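PDB 5J90: RagB/SusD domain protein from Flavobacterium johnsoniae, which binds chitin and, as a SusD homologue, probably helps deliver its chains to a partner outer-membrane transporter at the cell surface. Local coordinates for residues F37-V42 with Y94-F99; F88-G93 with G135-S140; H28-F33 with E185-T190; L122-M127 with A163-A168; Y251-A256 with K325-M330. All coordinates share one frame; numbering follows the deposited sequence.

Interaction 1 of 5, residues F37-V42 with Y94-F99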
# COMPACT_ATOMS: atom_id res chain seq x y z
N PHE A 37 -12.82 30.43 0.53
CA PHE A 37 -11.64 31.09 1.07
C PHE A 37 -11.55 30.98 2.59
O PHE A 37 -10.47 30.85 3.15
CB PHE A 37 -11.65 32.58 0.72
CG PHE A 37 -11.27 32.89 -0.71
CD1 PHE A 37 -10.07 32.43 -1.24
CD2 PHE A 37 -12.11 33.65 -1.52
CE1 PHE A 37 -9.72 32.74 -2.55
CE2 PHE A 37 -11.76 33.95 -2.82
CZ PHE A 37 -10.56 33.49 -3.34
N ASN A 38 -12.71 31.04 3.25
CA ASN A 38 -12.76 31.11 4.70
C ASN A 38 -12.78 29.76 5.40
O ASN A 38 -12.78 29.70 6.63
CB ASN A 38 -13.97 31.94 5.16
CG ASN A 38 -13.78 33.42 4.94
OD1 ASN A 38 -12.65 33.92 4.96
ND2 ASN A 38 -14.88 34.13 4.71
N ASN A 39 -12.78 28.68 4.62
CA ASN A 39 -12.95 27.35 5.22
C ASN A 39 -12.02 26.26 4.70
O ASN A 39 -12.26 25.09 4.97
CB ASN A 39 -14.41 26.88 5.14
CG ASN A 39 -15.33 27.71 6.02
OD1 ASN A 39 -15.44 27.48 7.23
ND2 ASN A 39 -15.98 28.69 5.42
N ILE A 40 -10.98 26.62 3.97
CA ILE A 40 -9.91 25.66 3.70
C ILE A 40 -9.27 25.32 5.04
O ILE A 40 -9.23 24.16 5.45
CB ILE A 40 -8.89 26.22 2.69
CG1 ILE A 40 -9.57 26.46 1.35
CG2 ILE A 40 -7.68 25.28 2.55
CD1 ILE A 40 -8.84 27.44 0.46
N GLN A 41 -8.78 26.35 5.73
CA GLN A 41 -8.67 26.31 7.18
C GLN A 41 -9.81 27.15 7.72
O GLN A 41 -9.98 28.30 7.32
CB GLN A 41 -7.33 26.89 7.65
CG GLN A 41 -6.16 26.02 7.27
CD GLN A 41 -4.88 26.46 7.92
OE1 GLN A 41 -4.70 27.64 8.25
NE2 GLN A 41 -3.97 25.52 8.12
N VAL A 42 -10.62 26.57 8.61
CA VAL A 42 -11.76 27.32 9.14
C VAL A 42 -11.28 28.49 9.98
O VAL A 42 -10.65 28.31 11.01
CB VAL A 42 -12.70 26.41 9.94
CG1 VAL A 42 -13.79 27.25 10.61
CG2 VAL A 42 -13.31 25.35 9.03
N TYR A 94 -17.04 19.86 3.51
CA TYR A 94 -18.06 19.60 2.51
C TYR A 94 -19.11 20.71 2.43
O TYR A 94 -19.56 21.07 1.35
CB TYR A 94 -18.70 18.22 2.71
CG TYR A 94 -17.89 17.14 2.04
CD1 TYR A 94 -16.93 16.43 2.75
CD2 TYR A 94 -18.05 16.88 0.69
CE1 TYR A 94 -16.16 15.46 2.12
CE2 TYR A 94 -17.27 15.91 0.04
CZ TYR A 94 -16.33 15.20 0.78
OH TYR A 94 -15.56 14.24 0.16
N LYS A 95 -19.48 21.26 3.59
CA LYS A 95 -20.51 22.29 3.61
C LYS A 95 -20.05 23.58 2.95
O LYS A 95 -20.83 24.27 2.29
CB LYS A 95 -20.94 22.56 5.05
CG LYS A 95 -22.02 23.62 5.21
CD LYS A 95 -23.39 23.04 4.94
CE LYS A 95 -24.47 24.11 5.06
NZ LYS A 95 -25.83 23.54 4.84
N ASN A 96 -18.77 23.90 3.10
CA ASN A 96 -18.27 25.21 2.69
C ASN A 96 -17.36 25.21 1.48
O ASN A 96 -17.43 26.11 0.66
CB ASN A 96 -17.57 25.90 3.85
CG ASN A 96 -18.52 26.23 4.96
OD1 ASN A 96 -19.42 27.06 4.78
ND2 ASN A 96 -18.36 25.58 6.10
N VAL A 97 -16.48 24.23 1.38
CA VAL A 97 -15.63 24.16 0.21
C VAL A 97 -16.31 23.39 -0.92
O VAL A 97 -16.53 23.93 -2.01
CB VAL A 97 -14.25 23.54 0.54
CG1 VAL A 97 -13.43 23.38 -0.73
CG2 VAL A 97 -13.53 24.40 1.55
N MET A 98 -16.67 22.13 -0.67
CA MET A 98 -17.21 21.31 -1.74
C MET A 98 -18.54 21.82 -2.27
O MET A 98 -18.74 21.88 -3.48
CB MET A 98 -17.31 19.83 -1.32
CG MET A 98 -17.60 18.90 -2.48
SD MET A 98 -16.20 18.80 -3.62
CE MET A 98 -16.82 17.54 -4.74
N PHE A 99 -19.45 22.19 -1.37
CA PHE A 99 -20.75 22.63 -1.85
C PHE A 99 -20.63 23.85 -2.76
O PHE A 99 -21.29 23.92 -3.80
CB PHE A 99 -21.75 22.93 -0.73
CG PHE A 99 -22.99 23.58 -1.25
CD1 PHE A 99 -23.97 22.82 -1.87
CD2 PHE A 99 -23.15 24.95 -1.20
CE1 PHE A 99 -25.10 23.41 -2.39
CE2 PHE A 99 -24.29 25.55 -1.72
CZ PHE A 99 -25.26 24.78 -2.32
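Asn-39 lays its side-chain amide flat against that of Asn-96 where the loop following helix 33-37 meets helix 83-108, within the largely helical SusD fold. This stacked pair is the tight part of the contact, although both residues are partly exposed. The amide planes lie 12° apart and the two CB atoms approach to 3.6 Å. The N-to-O directions of the groups are nearly opposed, and OD1 of Asn-39 lies 3.7 Å from ND2 of Asn-96, so the amide dipoles probably attract. Each amide also bonds the backbone four residues earlier in the chain: ND2 of Asn-39 donates to Pro-35 O, and ND2 of Asn-96 to Tyr-92 O. Asparagine can do both jobs, being short, flat and able to bond back to the chain. A leucine at Asn-39 would probably lose the bond to Pro-35 and leave the amide of Asn-96 without its flat partner. The buried side is looser. Val-97 has CG2 beside its own backbone N, which carries this methyl to 3.7 Å from Asn-39 O, yet Ile-40 CG1 comes no nearer to Val-97 CG2 than 4.5 Å. Helix 83-108 widens here into a pi-type turn, in which Phe-99 N reaches back five residues to bond Tyr-94 O at 2.9 Å.

Interaction 2 of 5, residues F88-G93 with G135-S140. With EDO (1,2-ethanediol), chain C.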
# COMPACT_ATOMS: atom_id res chain seq x y z
N PHE A 88 -15.64 17.19 12.42
CA PHE A 88 -15.61 18.59 11.99
C PHE A 88 -14.86 18.80 10.68
O PHE A 88 -15.23 19.67 9.88
CB PHE A 88 -15.01 19.48 13.08
CG PHE A 88 -15.98 19.82 14.18
CD1 PHE A 88 -16.17 18.95 15.25
CD2 PHE A 88 -16.70 21.00 14.14
CE1 PHE A 88 -17.08 19.27 16.27
CE2 PHE A 88 -17.61 21.32 15.14
CZ PHE A 88 -17.79 20.45 16.21
N ILE A 89 -13.82 18.01 10.45
CA ILE A 89 -13.02 18.14 9.23
C ILE A 89 -13.91 17.92 8.01
O ILE A 89 -13.95 18.73 7.08
CB ILE A 89 -11.88 17.10 9.19
CG1 ILE A 89 -11.03 17.16 10.46
CG2 ILE A 89 -11.04 17.28 7.93
CD1 ILE A 89 -10.10 15.96 10.62
N TRP A 90 -14.65 16.81 8.03
CA TRP A 90 -15.51 16.45 6.92
C TRP A 90 -16.68 17.42 6.80
O TRP A 90 -16.97 17.94 5.71
CB TRP A 90 -16.02 15.02 7.14
CG TRP A 90 -16.84 14.45 6.03
CD1 TRP A 90 -18.17 14.68 5.78
CD2 TRP A 90 -16.41 13.51 5.05
NE1 TRP A 90 -18.57 13.95 4.68
CE2 TRP A 90 -17.51 13.22 4.22
CE3 TRP A 90 -15.18 12.88 4.79
CZ2 TRP A 90 -17.42 12.33 3.14
CZ3 TRP A 90 -15.10 12.00 3.72
CH2 TRP A 90 -16.21 11.74 2.91
N ASP A 91 -17.35 17.68 7.92
CA ASP A 91 -18.59 18.44 7.86
C ASP A 91 -18.37 19.88 7.40
O ASP A 91 -19.08 20.37 6.52
CB ASP A 91 -19.34 18.34 9.19
CG ASP A 91 -19.80 16.91 9.50
OD1 ASP A 91 -20.03 16.15 8.55
OD2 ASP A 91 -19.92 16.55 10.69
N TYR A 92 -17.34 20.54 7.93
CA TYR A 92 -17.06 21.91 7.51
C TYR A 92 -16.49 22.00 6.09
O TYR A 92 -16.85 22.90 5.33
CB TYR A 92 -16.16 22.64 8.52
CG TYR A 92 -16.97 23.28 9.62
CD1 TYR A 92 -17.50 22.52 10.65
CD2 TYR A 92 -17.23 24.65 9.61
CE1 TYR A 92 -18.26 23.09 11.65
CE2 TYR A 92 -18.00 25.23 10.62
CZ TYR A 92 -18.50 24.44 11.62
OH TYR A 92 -19.27 25.00 12.63
N GLY A 93 -15.65 21.05 5.71
CA GLY A 93 -15.09 21.02 4.37
C GLY A 93 -16.15 20.82 3.30
O GLY A 93 -16.17 21.51 2.28
N GLY A 135 -8.52 9.28 2.75
CA GLY A 135 -8.37 8.32 1.67
C GLY A 135 -9.51 8.47 0.68
O GLY A 135 -9.67 9.52 0.06
N PRO A 136 -10.34 7.42 0.52
CA PRO A 136 -11.54 7.60 -0.31
C PRO A 136 -12.40 8.74 0.23
O PRO A 136 -12.52 8.89 1.45
CB PRO A 136 -12.27 6.25 -0.16
CG PRO A 136 -11.17 5.27 0.23
CD PRO A 136 -10.24 6.07 1.10
N ILE A 137 -12.97 9.53 -0.67
CA ILE A 137 -13.89 10.60 -0.27
C ILE A 137 -15.00 10.73 -1.31
O ILE A 137 -14.91 10.16 -2.40
CB ILE A 137 -13.18 11.98 -0.13
CG1 ILE A 137 -12.61 12.45 -1.48
CG2 ILE A 137 -12.10 11.92 0.96
CD1 ILE A 137 -12.21 13.93 -1.49
N ILE A 138 -16.05 11.47 -0.96
CA ILE A 138 -17.06 11.84 -1.95
C ILE A 138 -16.48 12.91 -2.87
O ILE A 138 -15.96 13.93 -2.42
CB ILE A 138 -18.35 12.34 -1.27
CG1 ILE A 138 -19.00 11.19 -0.50
CG2 ILE A 138 -19.30 12.89 -2.32
CD1 ILE A 138 -20.17 11.62 0.39
N TYR A 139 -16.54 12.66 -4.18
CA TYR A 139 -16.00 13.65 -5.12
C TYR A 139 -16.88 13.68 -6.37
O TYR A 139 -17.70 14.58 -6.51
CB TYR A 139 -14.50 13.40 -5.39
CG TYR A 139 -13.74 14.66 -5.78
CD1 TYR A 139 -13.52 15.67 -4.85
CD2 TYR A 139 -13.22 14.82 -7.06
CE1 TYR A 139 -12.83 16.82 -5.19
CE2 TYR A 139 -12.52 15.98 -7.41
CZ TYR A 139 -12.33 16.96 -6.47
OH TYR A 139 -11.64 18.12 -6.78
N SER A 140 -16.77 12.67 -7.24
CA SER A 140 -17.55 12.67 -8.48
C SER A 140 -19.07 12.64 -8.24
O SER A 140 -19.83 13.19 -9.05
CB SER A 140 -17.14 11.50 -9.40
OG SER A 140 -17.55 10.24 -8.89
C1 EDO C . -20.76 23.68 14.80
O1 EDO C . -21.45 24.37 13.74
C2 EDO C . -21.54 22.42 15.15
O2 EDO C . -21.73 21.62 13.98
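The indole of Trp-90 meets two isoleucines through CZ2, CH2 and CZ3 of its six-membered ring. Ile-138 CD1 lies at the edge, in the ring plane, 4.0 Å from CZ2. Ile-137 CG2 arrives obliquely, 4.1 Å from CZ3, and between these two methyls the backbone N of Ile-138 stands 3.9 Å from CH2. Other aromatic rings surround the indole: Phe-134 meets it edge-to-face, while Tyr-94 and Tyr-151 have their planes inclined by only about 35° and 20°. A tryptophan suits this place because its long rigid ring spans the 9.4 Å between the CA atoms of Trp-90 and Ile-137; CG anti to the backbone N (chi1 -176°) sends it out from the helix. The branched isoleucines answer with methyls rather than polar groups, as befits a buried contact. On the same helix, Tyr-92 OH shares a 2.5 Å hydrogen bond with O1 of a bound 1,2-ethanediol, probably from the crystallisation liquor. C1 of this diol lies at the edges of both the Tyr-92 and Phe-88 rings. Gly-135 leaves helix 113-134 with positive phi, where a side chain would jam against the preceding carbonyl O. The loop it starts passes Trp-90 of helix 83-108 and runs on toward helix 154-177, with Ile-137 also touching Val-157 there and Met-130 of helix 113-134.

Interaction 3 of 5, residues H28-F33 with E185-T190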
# COMPACT_ATOMS: atom_id res chain seq x y z
N HIS A 28 -24.63 36.49 -8.74
CA HIS A 28 -25.19 35.27 -8.16
C HIS A 28 -24.11 34.20 -8.00
O HIS A 28 -24.30 33.22 -7.28
CB HIS A 28 -26.32 34.74 -9.05
CG HIS A 28 -25.90 34.48 -10.47
ND1 HIS A 28 -25.33 35.44 -11.27
CD2 HIS A 28 -25.97 33.36 -11.22
CE1 HIS A 28 -25.06 34.93 -12.45
NE2 HIS A 28 -25.45 33.66 -12.45
N ILE A 29 -22.97 34.40 -8.66
CA ILE A 29 -21.87 33.45 -8.65
C ILE A 29 -20.78 33.83 -7.65
O ILE A 29 -20.24 32.98 -6.94
CB ILE A 29 -21.22 33.35 -10.06
CG1 ILE A 29 -22.14 32.59 -11.01
CG2 ILE A 29 -19.84 32.70 -10.00
CD1 ILE A 29 -21.73 32.68 -12.46
N LYS A 30 -20.49 35.12 -7.57
CA LYS A 30 -19.36 35.61 -6.79
C LYS A 30 -19.45 35.28 -5.30
O LYS A 30 -18.43 35.09 -4.64
CB LYS A 30 -19.17 37.11 -6.99
CG LYS A 30 -18.78 37.50 -8.41
CD LYS A 30 -18.74 39.02 -8.58
CE LYS A 30 -18.45 39.40 -10.02
NZ LYS A 30 -18.47 40.88 -10.20
N GLY A 31 -20.67 35.22 -4.77
CA GLY A 31 -20.88 35.00 -3.35
C GLY A 31 -20.41 33.65 -2.84
O GLY A 31 -20.20 33.45 -1.64
N GLY A 32 -20.23 32.71 -3.76
CA GLY A 32 -19.81 31.37 -3.40
C GLY A 32 -18.34 31.28 -3.02
O GLY A 32 -17.92 30.31 -2.37
N PHE A 33 -17.55 32.27 -3.43
CA PHE A 33 -16.11 32.21 -3.18
C PHE A 33 -15.71 32.44 -1.72
O PHE A 33 -14.80 31.78 -1.21
CB PHE A 33 -15.36 33.15 -4.12
CG PHE A 33 -15.27 32.63 -5.52
CD1 PHE A 33 -16.25 32.93 -6.45
CD2 PHE A 33 -14.21 31.82 -5.90
CE1 PHE A 33 -16.18 32.43 -7.74
CE2 PHE A 33 -14.13 31.32 -7.19
CZ PHE A 33 -15.11 31.63 -8.12
N GLU A 185 -10.91 40.67 -9.15
CA GLU A 185 -10.23 41.36 -8.06
C GLU A 185 -11.11 41.60 -6.83
O GLU A 185 -10.68 41.36 -5.70
CB GLU A 185 -9.58 42.68 -8.51
CG GLU A 185 -8.85 43.36 -7.36
CD GLU A 185 -7.99 44.54 -7.78
OE1 GLU A 185 -8.00 44.91 -8.97
OE2 GLU A 185 -7.30 45.09 -6.89
N SER A 186 -12.34 42.07 -7.04
CA SER A 186 -13.22 42.39 -5.91
C SER A 186 -13.66 41.15 -5.13
O SER A 186 -14.10 41.26 -3.98
CB SER A 186 -14.44 43.19 -6.38
OG SER A 186 -15.25 42.45 -7.27
N THR A 187 -13.54 39.98 -5.75
CA THR A 187 -13.94 38.73 -5.11
C THR A 187 -12.75 37.99 -4.47
O THR A 187 -12.92 37.25 -3.50
CB THR A 187 -14.63 37.80 -6.13
OG1 THR A 187 -15.75 38.48 -6.72
CG2 THR A 187 -15.11 36.52 -5.47
N ASP A 188 -11.57 38.21 -5.03
CA ASP A 188 -10.36 37.53 -4.57
C ASP A 188 -10.03 37.92 -3.12
O ASP A 188 -10.18 39.08 -2.74
CB ASP A 188 -9.21 37.90 -5.51
CG ASP A 188 -8.06 36.90 -5.47
OD1 ASP A 188 -8.02 36.05 -4.56
OD2 ASP A 188 -7.18 37.00 -6.36
N MET A 189 -9.62 36.94 -2.32
CA MET A 189 -9.25 37.18 -0.93
C MET A 189 -7.86 36.63 -0.64
O MET A 189 -7.60 36.11 0.44
CB MET A 189 -10.29 36.54 -0.01
CG MET A 189 -11.71 37.01 -0.29
SD MET A 189 -12.91 36.22 0.79
CE MET A 189 -12.30 36.73 2.40
N THR A 190 -6.97 36.75 -1.61
CA THR A 190 -5.61 36.23 -1.47
C THR A 190 -4.61 37.34 -1.71
O THR A 190 -4.97 38.53 -1.71
CB THR A 190 -5.34 35.12 -2.50
OG1 THR A 190 -5.35 35.67 -3.83
CG2 THR A 190 -6.38 34.01 -2.40
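Thr-187 sets its methyl and its hydroxyl against two residues of the N-terminal segment, Lys-30 in the 3-10 turn 30-32 and Phe-33 just after it, where helix 33-37 begins. CG2 lies 3.6 Å from Phe-33 CB and crosses its side chain at about a right angle, with Lys-30 O 3.7 Å away. OG1 faces the extended aliphatic chain of Lys-30, 3.6 Å from CD. The beta-branch of threonine lets one small residue touch both neighbours at once, CG2 on Phe-33 and OG1 on Lys-30. The partly exposed Lys-30 makes its share of the contact with methylenes. Phe-33 is buried and also packs against Leu-122 and Phe-115 of helix 113-134 and edge-to-face on Phe-184. A glycine in place of Thr-187 would probably open a gap beside Phe-33 CB and leave the Lys-30 chain freer to swing. Past this contact the loop 185-190 is probably steadied by Asp-188, whose OD1 accepts from Thr-190 OG1 at 2.8 Å on the syn side, 33° out of the carboxylate plane.

Interaction 4 of 5, residues L122-M127 with A163-A168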
# COMPACT_ATOMS: atom_id res chain seq x y z
N LEU A 122 -9.52 26.46 -6.34
CA LEU A 122 -9.86 26.48 -4.92
C LEU A 122 -10.39 25.13 -4.44
O LEU A 122 -10.10 24.71 -3.32
CB LEU A 122 -10.89 27.58 -4.65
CG LEU A 122 -10.29 28.95 -4.40
CD1 LEU A 122 -11.41 29.98 -4.37
CD2 LEU A 122 -9.52 28.95 -3.09
N LYS A 123 -11.18 24.48 -5.29
CA LYS A 123 -11.73 23.16 -4.98
C LYS A 123 -10.60 22.17 -4.71
O LYS A 123 -10.62 21.46 -3.70
CB LYS A 123 -12.59 22.67 -6.15
CG LYS A 123 -13.25 21.31 -5.93
CD LYS A 123 -13.85 20.83 -7.24
CE LYS A 123 -14.68 19.55 -7.06
NZ LYS A 123 -15.13 19.03 -8.38
N VAL A 124 -9.62 22.12 -5.61
CA VAL A 124 -8.51 21.18 -5.44
C VAL A 124 -7.69 21.56 -4.20
O VAL A 124 -7.27 20.69 -3.43
CB VAL A 124 -7.66 21.10 -6.71
CG1 VAL A 124 -6.43 20.22 -6.47
CG2 VAL A 124 -8.49 20.55 -7.87
N GLU A 125 -7.48 22.85 -3.98
CA GLU A 125 -6.75 23.28 -2.79
C GLU A 125 -7.42 22.80 -1.50
O GLU A 125 -6.76 22.31 -0.59
CB GLU A 125 -6.58 24.81 -2.77
CG GLU A 125 -6.14 25.38 -1.42
CD GLU A 125 -4.82 24.83 -0.88
OE1 GLU A 125 -4.04 24.19 -1.62
OE2 GLU A 125 -4.58 25.05 0.34
N GLY A 126 -8.74 22.92 -1.42
CA GLY A 126 -9.43 22.45 -0.23
C GLY A 126 -9.60 20.94 -0.17
O GLY A 126 -9.42 20.32 0.89
N MET A 127 -9.95 20.33 -1.30
CA MET A 127 -10.31 18.92 -1.27
C MET A 127 -9.14 17.93 -1.30
O MET A 127 -9.30 16.79 -0.84
CB MET A 127 -11.36 18.59 -2.34
CG MET A 127 -12.66 19.41 -2.19
SD MET A 127 -13.46 19.29 -0.56
CE MET A 127 -13.97 17.58 -0.57
N ALA A 163 -6.92 16.60 -13.65
CA ALA A 163 -7.71 17.01 -14.82
C ALA A 163 -8.40 18.35 -14.59
O ALA A 163 -8.52 19.16 -15.51
CB ALA A 163 -8.74 15.93 -15.20
N GLU A 164 -8.87 18.57 -13.37
CA GLU A 164 -9.46 19.86 -13.01
C GLU A 164 -8.43 20.97 -13.10
O GLU A 164 -8.72 22.06 -13.61
CB GLU A 164 -10.09 19.78 -11.62
CG GLU A 164 -11.37 18.96 -11.63
CD GLU A 164 -11.88 18.60 -10.24
OE1 GLU A 164 -11.08 18.63 -9.27
OE2 GLU A 164 -13.09 18.28 -10.12
N LEU A 165 -7.22 20.73 -12.61
CA LEU A 165 -6.17 21.72 -12.79
C LEU A 165 -5.85 21.95 -14.27
O LEU A 165 -5.58 23.08 -14.66
CB LEU A 165 -4.92 21.33 -11.99
CG LEU A 165 -5.11 21.30 -10.47
CD1 LEU A 165 -3.81 20.90 -9.80
CD2 LEU A 165 -5.60 22.64 -9.94
N ASP A 166 -5.87 20.89 -15.09
CA ASP A 166 -5.68 21.06 -16.54
C ASP A 166 -6.72 22.02 -17.11
O ASP A 166 -6.38 22.93 -17.87
CB ASP A 166 -5.80 19.72 -17.29
CG ASP A 166 -4.65 18.77 -17.03
OD1 ASP A 166 -3.56 19.22 -16.61
OD2 ASP A 166 -4.86 17.56 -17.27
N THR A 167 -7.98 21.80 -16.76
CA THR A 167 -9.07 22.64 -17.26
C THR A 167 -8.89 24.10 -16.83
O THR A 167 -8.98 25.02 -17.66
CB THR A 167 -10.41 22.11 -16.75
OG1 THR A 167 -10.63 20.80 -17.28
CG2 THR A 167 -11.56 23.02 -17.17
N ALA A 168 -8.60 24.31 -15.55
CA ALA A 168 -8.42 25.66 -15.02
C ALA A 168 -7.24 26.39 -15.65
O ALA A 168 -7.35 27.57 -16.03
CB ALA A 168 -8.26 25.62 -13.51
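Lys-123 and Glu-164 form the charged part of this antiparallel helix pair, a salt bridge in which NZ donates to OE2 at 2.8 Å. The bond arrives on the syn side of the carboxylate, tilted 32° from its plane. Both chains are extended beyond CG, which gives each the length to meet across axes 10.2 Å apart. The charges have further company: Tyr-139 OH is hydrogen-bonded to Glu-164 OE1, and the Tyr-139 ring takes Lys-123 in a cation-pi contact. Two partners on separate oxygens should hold the carboxylate against rotation.

The apolar part is small. Val-124 turns CG2 to 4.1 Å from Leu-165 CD2, and the same methyl lies 3.5 Å from Glu-164 OE1, so it forms the border between oily and charged halves. A short valine fills the close-facing position, nearest in backbone to Leu-165, while the longer leucine bends its end inward.

The segments run at 153° to each other, helix 113-134 against helix 154-177. Val-124 also touches Leu-206 and Leu-210 of helix 196-213, and Lys-123 touches Met-98 and Ala-101 of helix 83-108, so helix 113-134 meets both.

Interaction 5 of 5, residues Y251-A256 with K325-M330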
# COMPACT_ATOMS: atom_id res chain seq x y z
N TYR A 251 -10.62 38.47 10.02
CA TYR A 251 -10.16 37.48 11.00
C TYR A 251 -8.66 37.38 11.17
O TYR A 251 -7.90 37.44 10.20
CB TYR A 251 -10.72 36.09 10.68
CG TYR A 251 -12.22 36.07 10.46
CD1 TYR A 251 -13.09 36.41 11.48
CD2 TYR A 251 -12.76 35.72 9.22
CE1 TYR A 251 -14.47 36.41 11.28
CE2 TYR A 251 -14.13 35.71 9.02
CZ TYR A 251 -14.97 36.06 10.05
OH TYR A 251 -16.34 36.06 9.85
N THR A 252 -8.23 37.22 12.41
CA THR A 252 -6.87 36.83 12.74
C THR A 252 -6.78 35.29 12.65
O THR A 252 -7.77 34.60 12.93
CB THR A 252 -6.52 37.31 14.16
OG1 THR A 252 -6.55 38.75 14.17
CG2 THR A 252 -5.14 36.85 14.59
N ASN A 253 -5.63 34.76 12.25
CA ASN A 253 -5.38 33.32 12.28
C ASN A 253 -5.89 32.75 13.62
O ASN A 253 -5.51 33.24 14.68
CB ASN A 253 -3.88 33.05 12.12
CG ASN A 253 -3.55 31.58 11.98
OD1 ASN A 253 -4.13 30.73 12.66
ND2 ASN A 253 -2.61 31.27 11.09
N PRO A 254 -6.77 31.73 13.58
CA PRO A 254 -7.39 31.26 14.83
C PRO A 254 -6.39 30.68 15.83
O PRO A 254 -6.69 30.59 17.03
CB PRO A 254 -8.39 30.19 14.36
CG PRO A 254 -7.92 29.80 13.00
CD PRO A 254 -7.32 31.05 12.40
N ILE A 255 -5.22 30.29 15.35
CA ILE A 255 -4.19 29.77 16.25
C ILE A 255 -3.77 30.81 17.29
O ILE A 255 -3.38 30.46 18.40
CB ILE A 255 -2.98 29.23 15.47
CG1 ILE A 255 -3.41 28.07 14.55
CG2 ILE A 255 -1.89 28.75 16.42
CD1 ILE A 255 -2.35 27.65 13.56
N ALA A 256 -3.84 32.10 16.94
CA ALA A 256 -3.46 33.14 17.89
C ALA A 256 -4.31 33.05 19.16
O ALA A 256 -3.79 33.19 20.27
CB ALA A 256 -3.60 34.51 17.24
N LYS A 325 -3.69 38.70 10.01
CA LYS A 325 -4.91 38.45 9.26
C LYS A 325 -4.60 37.75 7.94
O LYS A 325 -5.48 37.55 7.11
CB LYS A 325 -5.66 39.77 9.02
CG LYS A 325 -5.98 40.52 10.31
CD LYS A 325 -6.50 41.94 10.03
CE LYS A 325 -7.97 41.91 9.66
NZ LYS A 325 -8.51 43.29 9.44
N GLU A 326 -3.33 37.39 7.74
CA GLU A 326 -2.91 36.64 6.55
C GLU A 326 -2.50 35.23 6.94
O GLU A 326 -1.66 35.03 7.83
CB GLU A 326 -1.78 37.38 5.83
CG GLU A 326 -2.15 38.83 5.57
CD GLU A 326 -1.24 39.56 4.60
OE1 GLU A 326 -0.22 38.99 4.16
OE2 GLU A 326 -1.56 40.72 4.28
N ILE A 327 -3.12 34.26 6.29
CA ILE A 327 -2.92 32.85 6.62
C ILE A 327 -2.32 32.15 5.40
O ILE A 327 -2.98 31.99 4.37
CB ILE A 327 -4.24 32.17 7.02
CG1 ILE A 327 -4.88 32.87 8.23
CG2 ILE A 327 -4.02 30.70 7.34
CD1 ILE A 327 -5.87 33.96 7.86
N TYR A 328 -1.06 31.76 5.51
CA TYR A 328 -0.34 31.15 4.39
C TYR A 328 -0.69 29.68 4.24
O TYR A 328 -0.70 28.93 5.22
CB TYR A 328 1.17 31.33 4.55
CG TYR A 328 1.62 32.74 4.25
CD1 TYR A 328 1.45 33.75 5.17
CD2 TYR A 328 2.18 33.07 3.02
CE1 TYR A 328 1.84 35.05 4.89
CE2 TYR A 328 2.58 34.35 2.73
CZ TYR A 328 2.40 35.34 3.68
OH TYR A 328 2.79 36.63 3.40
N LEU A 329 -1.01 29.29 3.01
CA LEU A 329 -1.37 27.90 2.74
C LEU A 329 -0.37 27.20 1.81
O LEU A 329 -0.32 25.97 1.78
CB LEU A 329 -2.79 27.83 2.17
CG LEU A 329 -3.88 28.26 3.14
CD1 LEU A 329 -5.22 28.34 2.41
CD2 LEU A 329 -3.95 27.31 4.33
N MET A 330 0.41 27.96 1.06
CA MET A 330 1.50 27.39 0.26
C MET A 330 2.54 28.48 -0.02
O MET A 330 2.27 29.42 -0.78
CB MET A 330 0.98 26.79 -1.04
CG MET A 330 2.07 26.13 -1.89
SD MET A 330 1.48 25.54 -3.49
CE MET A 330 0.58 24.08 -3.01
O HOH W 1 -0.85 33.40 9.86
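The start of helix 255-261 is capped by Asn-253, which leans on Ile-327 of strand 326-328, the partner of 244-247 in a small antiparallel sheet. In an Asx turn, Asn-253 OD1 accepts from Ile-255 N at 2.9 Å, the N-H pointing well at the oxygen (162°). Asparagine serves here because its other end is a donor. ND2 faces the strand because chi1 (-173°) swings the amide away from the backbone N, and there a water accepts from it at 3.0 Å and donates to Glu-326 O at 2.7 Å. This water links the Asn-253 side chain to the strand backbone, beside the backbone bonding of Asn-253 with Ser-324. Ile-327, buried and branched, brings CG1 to 4.0 Å from both ND2 and CB of Asn-253, and it also touches Gln-41. Pro-254, in the turn that leads into the helix, has no N-H to satisfy. Farther along, Leu-329 and Met-330 both face Phe-244 in a classic beta bulge, where the chain turns a corner. At the exposed end, the chain of Lys-325 bends so that NZ bonds Pro-249 O, while its backbone passes close to Tyr-251. Buried there without a conventional partner, Tyr-251 O receives a C-H...O contact from Lys-325 CA at 3.3 Å.

In the fold
Interactions 1, 2 and 4 draw on consecutive helices: 83-108 serves interactions 1 and 2, whose centres are about 10 Å apart, and 113-134 with 154-177 makes interaction 4. Along the chain interaction 2 alternates with both 1 and 4, so loop and helix contacts interlock. Interaction 3 joins residues more than 150 apart and spans interactions 1, 2 and 4 in sequence; Phe-37 of interaction 1 packs on Met-189 and Thr-190 of interaction 3, and Phe-33 of interaction 3 on Leu-122 of interaction 4. Interaction 5 comes last, about 15 Å between centres from interaction 1, which it touches through Gln-41. Together they tie the N-terminal loop, the helical bundle and the small sheet into one compact body.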